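Local coordinates for biotin protein ligase-like protein of unknown function (Silicibacter sp., PDB 3BFM) that is of unknown function but belongs to the biotin/lipoate A/B protein ligase family, whose studied members attach biotin or lipoyl groups to acceptor proteins, at residues Gly95-Asn100 against Val125-Pro130; Ala145-Gly150 against Val154-Leu159; Ile171-Trp174 against Glu180-His183; Ala66-Cys71 against Ile226-Val231. All coordinates share one frame; numbering follows the deposited sequence. Where two conformers were deposited one is given.

Contact 1: residues Gly95-Asn100 against Val125-Pro130; sequences GALRIN and VGLDLP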
loop_
_atom_site.group_PDB
_atom_site.type_symbol
_atom_site.label_atom_id
_atom_site.label_comp_id
_atom_site.label_asym_id
_atom_site.label_seq_id
_atom_site.Cartn_x
_atom_site.Cartn_y
_atom_site.Cartn_z
ATOM N N GLY A 95 -23.822 -7.056 2.162
ATOM C CA GLY A 95 -23.130 -5.962 1.498
ATOM C C GLY A 95 -23.977 -4.748 1.145
ATOM O O GLY A 95 -23.414 -3.700 0.783
ATOM N N ALA A 96 -25.295 -4.857 1.213
ATOM C CA ALA A 96 -26.150 -3.713 0.970
ATOM C C ALA A 96 -25.897 -2.588 1.958
ATOM O O ALA A 96 -25.505 -2.813 3.129
ATOM C CB ALA A 96 -27.630 -4.109 0.975
ATOM N N LEU A 97 -26.043 -1.351 1.486
ATOM C CA LEU A 97 -25.834 -0.218 2.362
ATOM C C LEU A 97 -27.175 0.403 2.698
ATOM O O LEU A 97 -28.062 0.386 1.869
ATOM C CB LEU A 97 -24.906 0.843 1.689
ATOM C CG LEU A 97 -23.467 0.411 1.432
ATOM C CD1 LEU A 97 -22.648 1.412 0.520
ATOM C CD2 LEU A 97 -22.738 0.205 2.758
ATOM N N ARG A 98 -27.311 0.964 3.894
ATOM C CA ARG A 98 -28.507 1.700 4.245
ATOM C C ARG A 98 -28.147 3.044 4.788
ATOM O O ARG A 98 -27.245 3.166 5.607
ATOM C CB ARG A 98 -29.351 0.960 5.286
ATOM C CG ARG A 98 -29.891 -0.383 4.797
ATOM C CD ARG A 98 -31.226 -0.731 5.417
ATOM N NE ARG A 98 -31.807 -1.825 4.645
ATOM C CZ ARG A 98 -32.965 -1.811 3.985
ATOM N NH1 ARG A 98 -33.813 -0.783 4.047
ATOM N NH2 ARG A 98 -33.320 -2.893 3.299
ATOM N N ILE A 99 -28.851 4.064 4.302
ATOM C CA ILE A 99 -28.650 5.424 4.786
ATOM C C ILE A 99 -29.987 5.903 5.301
ATOM O O ILE A 99 -30.988 5.816 4.584
ATOM C CB ILE A 99 -28.052 6.337 3.670
ATOM C CG1 ILE A 99 -26.656 5.796 3.311
ATOM C CG2 ILE A 99 -27.963 7.754 4.138
ATOM C CD1 ILE A 99 -25.892 6.581 2.205
ATOM N N ASN A 100 -29.993 6.348 6.557
ATOM C CA ASN A 100 -31.232 6.677 7.282
ATOM C C ASN A 100 -32.298 5.601 7.108
ATOM O O ASN A 100 -33.475 5.897 6.909
ATOM C CB ASN A 100 -31.740 8.050 6.810
ATOM C CG ASN A 100 -30.744 9.177 7.068
ATOM O OD1 ASN A 100 -30.043 9.198 8.076
ATOM N ND2 ASN A 100 -30.683 10.124 6.141
ATOM N N VAL A 125 -13.250 -5.742 -3.891
ATOM C CA VAL A 125 -14.444 -5.174 -3.255
ATOM C C VAL A 125 -14.901 -3.957 -4.016
ATOM O O VAL A 125 -14.121 -3.043 -4.256
ATOM C CB VAL A 125 -14.177 -4.810 -1.779
ATOM C CG1 VAL A 125 -15.382 -4.090 -1.186
ATOM C CG2 VAL A 125 -13.852 -6.054 -1.038
ATOM N N GLY A 126 -16.172 -3.920 -4.378
ATOM C CA GLY A 126 -16.700 -2.815 -5.153
ATOM C C GLY A 126 -17.765 -2.063 -4.399
ATOM O O GLY A 126 -18.539 -2.679 -3.654
ATOM N N LEU A 127 -17.777 -0.744 -4.581
ATOM C CA LEU A 127 -18.769 0.132 -4.019
ATOM C C LEU A 127 -19.629 0.675 -5.174
ATOM O O LEU A 127 -19.091 1.083 -6.215
ATOM C CB LEU A 127 -18.050 1.292 -3.285
ATOM C CG LEU A 127 -18.951 2.418 -2.788
ATOM C CD1 LEU A 127 -19.949 1.875 -1.728
ATOM C CD2 LEU A 127 -18.146 3.642 -2.228
ATOM N N ASP A 128 -20.955 0.604 -5.022
ATOM C CA ASP A 128 -21.871 1.304 -5.915
ATOM C C ASP A 128 -22.766 2.195 -5.027
ATOM O O ASP A 128 -23.422 1.704 -4.117
ATOM C CB ASP A 128 -22.711 0.327 -6.709
ATOM C CG ASP A 128 -21.935 -0.353 -7.847
ATOM O OD1 ASP A 128 -21.021 -1.167 -7.584
ATOM O OD2 ASP A 128 -22.283 -0.100 -9.022
ATOM N N LEU A 129 -22.754 3.502 -5.273
ATOM C CA LEU A 129 -23.499 4.405 -4.444
ATOM C C LEU A 129 -24.258 5.397 -5.314
ATOM O O LEU A 129 -23.635 6.199 -6.049
ATOM C CB LEU A 129 -22.559 5.141 -3.467
ATOM C CG LEU A 129 -23.133 6.097 -2.428
ATOM C CD1 LEU A 129 -23.857 5.294 -1.325
ATOM C CD2 LEU A 129 -22.072 7.030 -1.768
ATOM N N PRO A 130 -25.592 5.346 -5.241
ATOM C CA PRO A 130 -26.368 6.378 -5.911
ATOM C C PRO A 130 -26.288 7.717 -5.229
ATOM O O PRO A 130 -26.389 7.799 -4.033
ATOM C CB PRO A 130 -27.783 5.829 -5.848
ATOM C CG PRO A 130 -27.822 4.966 -4.645
ATOM C CD PRO A 130 -26.454 4.377 -4.529
#

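Contact 2: residues Ala145-Gly150 against Val154-Leu159; sequences ALYAEG and VAAPRL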
loop_
_atom_site.group_PDB
_atom_site.type_symbol
_atom_site.label_atom_id
_atom_site.label_comp_id
_atom_site.label_asym_id
_atom_site.label_seq_id
_atom_site.Cartn_x
_atom_site.Cartn_y
_atom_site.Cartn_z
ATOM N N ALA A 145 -31.063 7.940 -2.292
ATOM C CA ALA A 145 -29.782 8.277 -2.876
ATOM C C ALA A 145 -29.131 9.234 -1.901
ATOM O O ALA A 145 -29.816 9.921 -1.140
ATOM C CB ALA A 145 -29.941 8.920 -4.240
ATOM N N LEU A 146 -27.808 9.290 -1.928
ATOM C CA LEU A 146 -27.037 10.029 -0.947
ATOM C C LEU A 146 -27.462 11.478 -0.793
ATOM O O LEU A 146 -27.622 11.955 0.326
ATOM C CB LEU A 146 -25.548 10.016 -1.293
ATOM C CG LEU A 146 -24.622 10.431 -0.141
ATOM C CD1 LEU A 146 -24.596 9.400 0.962
ATOM C CD2 LEU A 146 -23.227 10.647 -0.741
ATOM N N TYR A 147 -27.631 12.175 -1.917
ATOM C CA TYR A 147 -27.917 13.598 -1.878
ATOM C C TYR A 147 -29.384 13.847 -1.558
ATOM O O TYR A 147 -29.779 14.981 -1.278
ATOM C CB TYR A 147 -27.487 14.293 -3.180
ATOM C CG TYR A 147 -25.999 14.295 -3.391
ATOM C CD1 TYR A 147 -25.116 14.328 -2.321
ATOM C CD2 TYR A 147 -25.456 14.319 -4.669
ATOM C CE1 TYR A 147 -23.762 14.318 -2.524
ATOM C CE2 TYR A 147 -24.099 14.320 -4.887
ATOM C CZ TYR A 147 -23.245 14.335 -3.817
ATOM O OH TYR A 147 -21.873 14.337 -4.047
ATOM N N ALA A 148 -30.184 12.789 -1.594
ATOM C CA ALA A 148 -31.558 12.861 -1.117
ATOM C C ALA A 148 -31.617 12.785 0.413
ATOM O O ALA A 148 -32.639 13.129 0.999
ATOM C CB ALA A 148 -32.415 11.738 -1.757
ATOM N N GLU A 149 -30.527 12.363 1.054
ATOM C CA GLU A 149 -30.526 12.051 2.500
ATOM C C GLU A 149 -29.743 13.016 3.361
ATOM O O GLU A 149 -29.252 12.638 4.424
ATOM C CB GLU A 149 -29.968 10.632 2.714
ATOM C CG GLU A 149 -30.873 9.554 2.169
ATOM C CD GLU A 149 -32.248 9.559 2.847
ATOM O OE1 GLU A 149 -32.326 9.968 4.027
ATOM O OE2 GLU A 149 -33.230 9.157 2.186
ATOM N N GLY A 150 -29.611 14.255 2.898
ATOM C CA GLY A 150 -28.959 15.294 3.671
ATOM C C GLY A 150 -27.461 15.447 3.508
ATOM O O GLY A 150 -26.835 16.137 4.321
ATOM N N VAL A 154 -21.395 16.695 0.736
ATOM C CA VAL A 154 -20.370 15.668 0.613
ATOM C C VAL A 154 -19.981 15.564 -0.869
ATOM O O VAL A 154 -20.805 15.232 -1.700
ATOM C CB VAL A 154 -20.898 14.327 1.120
ATOM C CG1 VAL A 154 -19.842 13.210 0.937
ATOM C CG2 VAL A 154 -21.323 14.465 2.585
ATOM N N ALA A 155 -18.733 15.862 -1.197
ATOM C CA ALA A 155 -18.261 15.782 -2.570
ATOM C C ALA A 155 -17.869 14.349 -2.892
ATOM O O ALA A 155 -17.226 13.697 -2.065
ATOM C CB ALA A 155 -17.073 16.707 -2.767
ATOM N N ALA A 156 -18.239 13.862 -4.083
ATOM C CA ALA A 156 -18.007 12.458 -4.448
ATOM C C ALA A 156 -16.527 12.138 -4.465
ATOM O O ALA A 156 -16.112 11.097 -3.950
ATOM C CB ALA A 156 -18.650 12.101 -5.830
ATOM N N PRO A 157 -15.706 13.028 -5.073
ATOM C CA PRO A 157 -14.267 12.762 -5.042
ATOM C C PRO A 157 -13.708 12.632 -3.626
ATOM O O PRO A 157 -12.848 11.806 -3.379
ATOM C CB PRO A 157 -13.653 14.009 -5.716
ATOM C CG PRO A 157 -14.741 14.654 -6.464
ATOM C CD PRO A 157 -16.031 14.269 -5.800
ATOM N N ARG A 158 -14.134 13.492 -2.716
ATOM C CA ARG A 158 -13.634 13.452 -1.333
ATOM C C ARG A 158 -14.084 12.199 -0.609
ATOM O O ARG A 158 -13.347 11.637 0.179
ATOM C CB ARG A 158 -14.087 14.681 -0.553
ATOM C CG ARG A 158 -13.649 16.033 -1.159
ATOM C CD ARG A 158 -12.148 16.267 -1.116
ATOM N NE ARG A 158 -11.405 15.640 -2.201
ATOM C CZ ARG A 158 -11.334 16.098 -3.451
ATOM N NH1 ARG A 158 -12.018 17.175 -3.827
ATOM N NH2 ARG A 158 -10.608 15.441 -4.341
ATOM N N LEU A 159 -15.322 11.787 -0.858
ATOM C CA LEU A 159 -15.865 10.525 -0.302
ATOM C C LEU A 159 -15.088 9.271 -0.778
ATOM O O LEU A 159 -14.756 8.370 0.001
ATOM C CB LEU A 159 -17.350 10.420 -0.600
ATOM C CG LEU A 159 -18.052 9.179 -0.014
ATOM C CD1 LEU A 159 -17.960 9.070 1.512
ATOM C CD2 LEU A 159 -19.541 9.103 -0.438
#

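Contact 3: residues Ile171-Trp174 against Glu180-His183; sequences INRW and ETIH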
loop_
_atom_site.group_PDB
_atom_site.type_symbol
_atom_site.label_atom_id
_atom_site.label_comp_id
_atom_site.label_asym_id
_atom_site.label_seq_id
_atom_site.Cartn_x
_atom_site.Cartn_y
_atom_site.Cartn_z
ATOM N N ILE A 171 -7.875 -2.509 6.960
ATOM C CA ILE A 171 -7.247 -3.667 6.351
ATOM C C ILE A 171 -5.927 -3.853 7.048
ATOM O O ILE A 171 -5.572 -4.965 7.382
ATOM C CB ILE A 171 -6.980 -3.476 4.825
ATOM C CG1 ILE A 171 -8.301 -3.520 4.051
ATOM C CG2 ILE A 171 -6.011 -4.559 4.322
ATOM C CD1 ILE A 171 -8.221 -2.926 2.583
ATOM N N ASN A 172 -5.220 -2.755 7.325
ATOM C CA ASN A 172 -3.931 -2.894 8.052
ATOM C C ASN A 172 -4.145 -3.466 9.468
ATOM O O ASN A 172 -3.408 -4.335 9.908
ATOM C CB ASN A 172 -3.129 -1.582 8.092
ATOM C CG ASN A 172 -2.520 -1.225 6.736
ATOM O OD1 ASN A 172 -2.164 -2.107 5.973
ATOM N ND2 ASN A 172 -2.379 0.067 6.451
ATOM N N ARG A 173 -5.202 -3.058 10.147
ATOM C CA ARG A 173 -5.475 -3.587 11.476
ATOM C C ARG A 173 -5.881 -5.050 11.436
ATOM O O ARG A 173 -5.517 -5.835 12.313
ATOM C CB ARG A 173 -6.521 -2.748 12.178
ATOM C CG ARG A 173 -5.969 -1.358 12.450
ATOM C CD ARG A 173 -6.909 -0.547 13.177
ATOM N NE ARG A 173 -6.941 -0.937 14.582
ATOM C CZ ARG A 173 -7.859 -0.511 15.439
ATOM N NH1 ARG A 173 -8.807 0.331 15.032
ATOM N NH2 ARG A 173 -7.805 -0.921 16.703
ATOM N N TRP A 174 -6.650 -5.424 10.418
ATOM C CA TRP A 174 -7.003 -6.802 10.218
ATOM C C TRP A 174 -5.728 -7.646 10.045
ATOM O O TRP A 174 -5.572 -8.717 10.641
ATOM C CB TRP A 174 -7.897 -6.921 8.986
ATOM C CG TRP A 174 -8.194 -8.317 8.582
ATOM C CD1 TRP A 174 -9.198 -9.119 9.053
ATOM C CD2 TRP A 174 -7.496 -9.087 7.599
ATOM N NE1 TRP A 174 -9.171 -10.322 8.430
ATOM C CE2 TRP A 174 -8.141 -10.334 7.520
ATOM C CE3 TRP A 174 -6.403 -8.830 6.760
ATOM C CZ2 TRP A 174 -7.715 -11.341 6.660
ATOM C CZ3 TRP A 174 -5.976 -9.831 5.899
ATOM C CH2 TRP A 174 -6.637 -11.079 5.861
ATOM N N GLU A 180 -11.049 -9.210 16.205
ATOM C CA GLU A 180 -12.033 -9.039 17.267
ATOM C C GLU A 180 -12.584 -7.608 17.329
ATOM O O GLU A 180 -13.790 -7.408 17.473
ATOM C CB GLU A 180 -11.430 -9.429 18.618
ATOM C CG GLU A 180 -12.451 -9.577 19.694
ATOM N N THR A 181 -11.711 -6.615 17.201
ATOM C CA THR A 181 -12.126 -5.215 17.203
ATOM C C THR A 181 -12.976 -4.893 15.964
ATOM O O THR A 181 -13.973 -4.174 16.031
ATOM C CB THR A 181 -10.904 -4.282 17.210
ATOM O OG1 THR A 181 -10.090 -4.575 18.354
ATOM C CG2 THR A 181 -11.318 -2.838 17.228
ATOM N N ILE A 182 -12.571 -5.447 14.826
ATOM C CA ILE A 182 -13.333 -5.299 13.595
ATOM C C ILE A 182 -14.718 -5.855 13.770
ATOM O O ILE A 182 -15.698 -5.203 13.392
ATOM C CB ILE A 182 -12.595 -5.980 12.425
ATOM C CG1 ILE A 182 -11.358 -5.128 12.096
ATOM C CG2 ILE A 182 -13.524 -6.141 11.194
ATOM C CD1 ILE A 182 -10.325 -5.831 11.269
ATOM N N HIS A 183 -14.817 -7.039 14.368
ATOM C CA HIS A 183 -16.123 -7.624 14.639
ATOM C C HIS A 183 -17.012 -6.678 15.437
ATOM O O HIS A 183 -18.195 -6.512 15.136
ATOM C CB HIS A 183 -16.004 -8.968 15.369
ATOM C CG HIS A 183 -16.025 -10.150 14.459
ATOM N ND1 HIS A 183 -17.187 -10.663 13.935
ATOM C CD2 HIS A 183 -15.022 -10.910 13.964
ATOM C CE1 HIS A 183 -16.898 -11.689 13.155
ATOM N NE2 HIS A 183 -15.590 -11.867 13.169
#

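Contact 4: residues Ala66-Cys71 against Ile226-Val231; sequences AMLPVC and IPLTTV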
loop_
_atom_site.group_PDB
_atom_site.type_symbol
_atom_site.label_atom_id
_atom_site.label_comp_id
_atom_site.label_asym_id
_atom_site.label_seq_id
_atom_site.Cartn_x
_atom_site.Cartn_y
_atom_site.Cartn_z
ATOM N N ALA A 66 -13.781 -11.511 5.174
ATOM C CA ALA A 66 -13.789 -10.375 6.112
ATOM C C ALA A 66 -13.516 -9.045 5.407
ATOM O O ALA A 66 -13.771 -7.961 5.959
ATOM C CB ALA A 66 -12.787 -10.612 7.236
HETATM N N MSE A 67 -12.990 -9.097 4.186
HETATM C CA MSE A 67 -12.741 -7.850 3.476
HETATM C C MSE A 67 -14.054 -7.087 3.204
HETATM O O MSE A 67 -14.060 -5.846 3.104
HETATM C CB MSE A 67 -11.988 -8.102 2.148
HETATM C CG MSE A 67 -10.542 -8.640 2.343
HETATM SE SE MSE A 67 -9.409 -7.365 3.271
HETATM C CE MSE A 67 -9.618 -8.266 5.106
ATOM N N LEU A 68 -15.162 -7.819 3.033
ATOM C CA LEU A 68 -16.470 -7.143 2.856
ATOM C C LEU A 68 -16.873 -6.294 4.083
ATOM O O LEU A 68 -17.039 -5.058 3.958
ATOM C CB LEU A 68 -17.572 -8.134 2.459
ATOM C CG LEU A 68 -18.962 -7.562 2.228
ATOM C CD1 LEU A 68 -18.881 -6.507 1.117
ATOM C CD2 LEU A 68 -19.946 -8.650 1.839
ATOM N N PRO A 69 -17.033 -6.925 5.279
ATOM C CA PRO A 69 -17.289 -6.086 6.466
ATOM C C PRO A 69 -16.259 -5.002 6.752
ATOM O O PRO A 69 -16.620 -3.873 7.116
ATOM C CB PRO A 69 -17.382 -7.099 7.611
ATOM C CG PRO A 69 -17.074 -8.407 7.038
ATOM C CD PRO A 69 -17.169 -8.367 5.590
ATOM N N VAL A 70 -14.990 -5.333 6.568
ATOM C CA VAL A 70 -13.929 -4.354 6.695
ATOM C C VAL A 70 -14.166 -3.134 5.820
ATOM O O VAL A 70 -14.056 -2.013 6.310
ATOM C CB VAL A 70 -12.546 -4.967 6.431
ATOM C CG1 VAL A 70 -11.483 -3.863 6.209
ATOM C CG2 VAL A 70 -12.113 -5.923 7.546
ATOM N N CYS A 71 -14.482 -3.323 4.537
ATOM C CA CYS A 71 -14.698 -2.176 3.645
ATOM C C CYS A 71 -16.041 -1.471 3.910
ATOM O O CYS A 71 -16.226 -0.297 3.592
ATOM C CB CYS A 71 -14.599 -2.617 2.191
ATOM S SG CYS A 71 -12.877 -3.069 1.758
ATOM N N ILE A 226 -24.861 -19.556 7.491
ATOM C CA ILE A 226 -24.760 -19.152 6.090
ATOM C C ILE A 226 -23.388 -18.516 5.938
ATOM O O ILE A 226 -23.162 -17.404 6.433
ATOM C CB ILE A 226 -25.862 -18.169 5.704
ATOM C CG1 ILE A 226 -27.226 -18.644 6.228
ATOM C CG2 ILE A 226 -25.875 -17.948 4.185
ATOM C CD1 ILE A 226 -27.769 -19.856 5.531
ATOM N N PRO A 227 -22.444 -19.233 5.291
ATOM C CA PRO A 227 -21.122 -18.648 5.181
ATOM C C PRO A 227 -21.149 -17.394 4.269
ATOM O O PRO A 227 -21.927 -17.322 3.319
ATOM C CB PRO A 227 -20.274 -19.771 4.538
ATOM C CG PRO A 227 -21.102 -20.977 4.527
ATOM C CD PRO A 227 -22.515 -20.552 4.639
ATOM N N LEU A 228 -20.273 -16.437 4.550
ATOM C CA LEU A 228 -20.240 -15.194 3.797
ATOM C C LEU A 228 -19.799 -15.420 2.335
ATOM O O LEU A 228 -20.157 -14.631 1.448
ATOM C CB LEU A 228 -19.356 -14.178 4.504
ATOM C CG LEU A 228 -19.405 -12.748 3.950
ATOM C CD1 LEU A 228 -20.810 -12.185 3.831
ATOM C CD2 LEU A 228 -18.506 -11.865 4.822
ATOM N N THR A 229 -19.107 -16.537 2.072
ATOM C CA THR A 229 -18.797 -16.968 0.696
ATOM C C THR A 229 -20.018 -17.046 -0.239
ATOM O O THR A 229 -19.871 -16.863 -1.470
ATOM C CB THR A 229 -17.994 -18.291 0.668
ATOM O OG1 THR A 229 -18.677 -19.273 1.442
ATOM C CG2 THR A 229 -16.640 -18.123 1.291
ATOM N N THR A 230 -21.219 -17.224 0.322
ATOM C CA THR A 230 -22.442 -17.242 -0.451
ATOM C C THR A 230 -22.763 -15.928 -1.188
ATOM O O THR A 230 -23.534 -15.945 -2.135
ATOM C CB THR A 230 -23.683 -17.678 0.389
ATOM O OG1 THR A 230 -23.988 -16.672 1.350
ATOM C CG2 THR A 230 -23.421 -19.019 1.070
ATOM N N VAL A 231 -22.172 -14.806 -0.775
ATOM C CA VAL A 231 -22.456 -13.509 -1.411
ATOM C C VAL A 231 -21.441 -13.171 -2.499
ATOM O O VAL A 231 -21.552 -12.145 -3.137
ATOM C CB VAL A 231 -22.543 -12.356 -0.361
ATOM C CG1 VAL A 231 -23.412 -12.782 0.856
ATOM C CG2 VAL A 231 -21.180 -11.962 0.116
#

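Contact 1: residues Gly95-Asn100 against Val125-Pro130
L97 pushes one methyl, CD1, against the end of L127, with CD1 to CD1 at 3.5 Å. The two side chains cross at about a right angle, so they meet at one pair of end methyls and do not run alongside each other. The same L97 methyl also faces L129 CD1 at 4.5 Å, and L129 CD1 is met in turn by I99 CD1 at 4.3 Å. The methyls thus alternate: L97 points between L127 and L129, and L129 points between L97 and I99. Strands 96-99 and 123-130 are not partners in the large mixed sheet. Strand 102-111 runs between them, antiparallel to both, so they share a direction, and the sheet twist turns their short axes by 36° at a separation of 8.9 Å. L97 pairs by its backbone with C104 and G105 of that middle strand. L127 carries CG anti to its backbone N (chi1 172°), which bends its end toward L97. Branched apolar residues suit this buried face, where F75 and L79 of helix 67-82 and W163 and L159 of helix 156-175 press on the same side chains.

Contact 2: residues Ala145-Gly150 against Val154-Leu159
The hydroxyl of Y147 donates a hydrogen bond to the carbonyl of V154, OH to O 2.7 Å, and ties a short 3-10 turn to the residue just before the N-cap of helix 156-175. The turn lies in the loop between strand 123-130 and this helix, whose N-terminus it meets. The hydroxyl lies nearly along the C=O axis (160°), and the carbonyl oxygen stays close to the ring plane at its edge, 3.2 Å from Y147 CE1. With CG anti to its own carbonyl carbon (chi1 -66°), Y147 extends its ring toward the start of the helix, and W132 meets that ring with the planes about 60° apart. A phenylalanine here would retain the ring but lack the hydroxyl, so the V154 carbonyl would probably lose this donor and the ring would be less firmly fixed against the helix start. A155 takes the N-cap position. A small residue suits the next place, where A156 CB lies 4.3 Å from Y147 OH and lets the hydroxyl come close. Beside the hydrogen bond the contact is apolar. L146, which also packs on I99 and L79, and L159, which also packs on L129 and L79, reach toward each other tip to tip, the methyl CD2 of L146 standing 4.0 Å from CD2 of L159.

Contact 3: residues Ile171-Trp174 against Glu180-His183
Two consecutive helices, 156-175 and 179-189, are joined by a tight turn, and this contact lies where they diverge from it. W174 and I182 fill the inner side. The CD1 methyl of I182 lies 3.5 Å from W174 CB and 3.6 Å from W174 CA, so it rests against the root of the tryptophan rather than over its ring, reaching the indole only at the edge, near its plane, 4.1 Å from W174 CD1. The indole is turned aside because CG stands anti to the backbone N (chi1 173°), and it also packs on A66, selenomethionine M67, P57 and V59. Isoleucine, whose CD1 arm reaches W174 CB, suits this buried place, where it packs also on V70 and F213. Toward the outer side, R173 bends at chi3 (76°) and brings NH2 within 4.0 Å of the T181 methyl CG2. That methyl meets the guanidinium obliquely. The arginine's charge is answered by E178 in the turn, which salt-bridges to its NE. The chemistry therefore divides: dispersion packing holds the helices together within, while the polar end of R173 ties back to the turn and T181 meets it with a methyl, a van der Waals contact and not a polar bond.

Contact 4: residues Ala66-Cys71 against Ile226-Val231
L68 and P69 sit in the first turn of helix 67-82, in the ligase-family region, while L228 and V231 begin and end a 3-10 turn that follows strand 223-226, in the C-terminal DUF4444 region; the contact joins the two. Each turn is held by its own backbone: V70 N bonds to A66 O at 3.0 Å, and V231 N to L228 O at 3.0 Å. The carbonyl of P227 is gripped twice by T230, from its N at 3.1 Å and from its side chain OG1 at 2.9 Å, which fixes the bend. Proline suits position 69, where a first-turn residue needs no backbone N-H donor to a preceding carbonyl. L228 forks between the two partners. Its CD2 meets P69 CD tip to tip at 3.8 Å, and its CD1 stands 4.1 Å from L68 CD2. V231 CG2 sits next to L228 CD1 against the same L68 methyl, CD2, at 3.9 Å. L68 puts its branch there with CG anti to the backbone N (chi1 -179°). P69 also touches F213, in a loop, and W186 of helix 179-189. Strand 102-111 closes one side, with L107 and I109 against L68 and I109 against V231.

How the contacts relate
Contact 1 is the sheet-face core and touches both contact 2, through N100 with E149 and I99 with L146, and contact 4, through V125 with C71. Contacts 2 and 3 both use helix 156-175, at its start and near its end, yet their nearest atoms are about 13 Å apart. Contacts 3 and 4 meet where W174 packs on M67 and I182 on V70. Along the chain, contact 4 encloses the other three. Contacts 1 and 4 are buried and purely apolar between their segments. Contact 2, buried but with its centre about 17 Å from the chain's centre, against about 7 Å for contact 1, adds a tyrosine hydrogen bond. Partly buried contact 3 has an arginine at its more open side, its charge paired with E178.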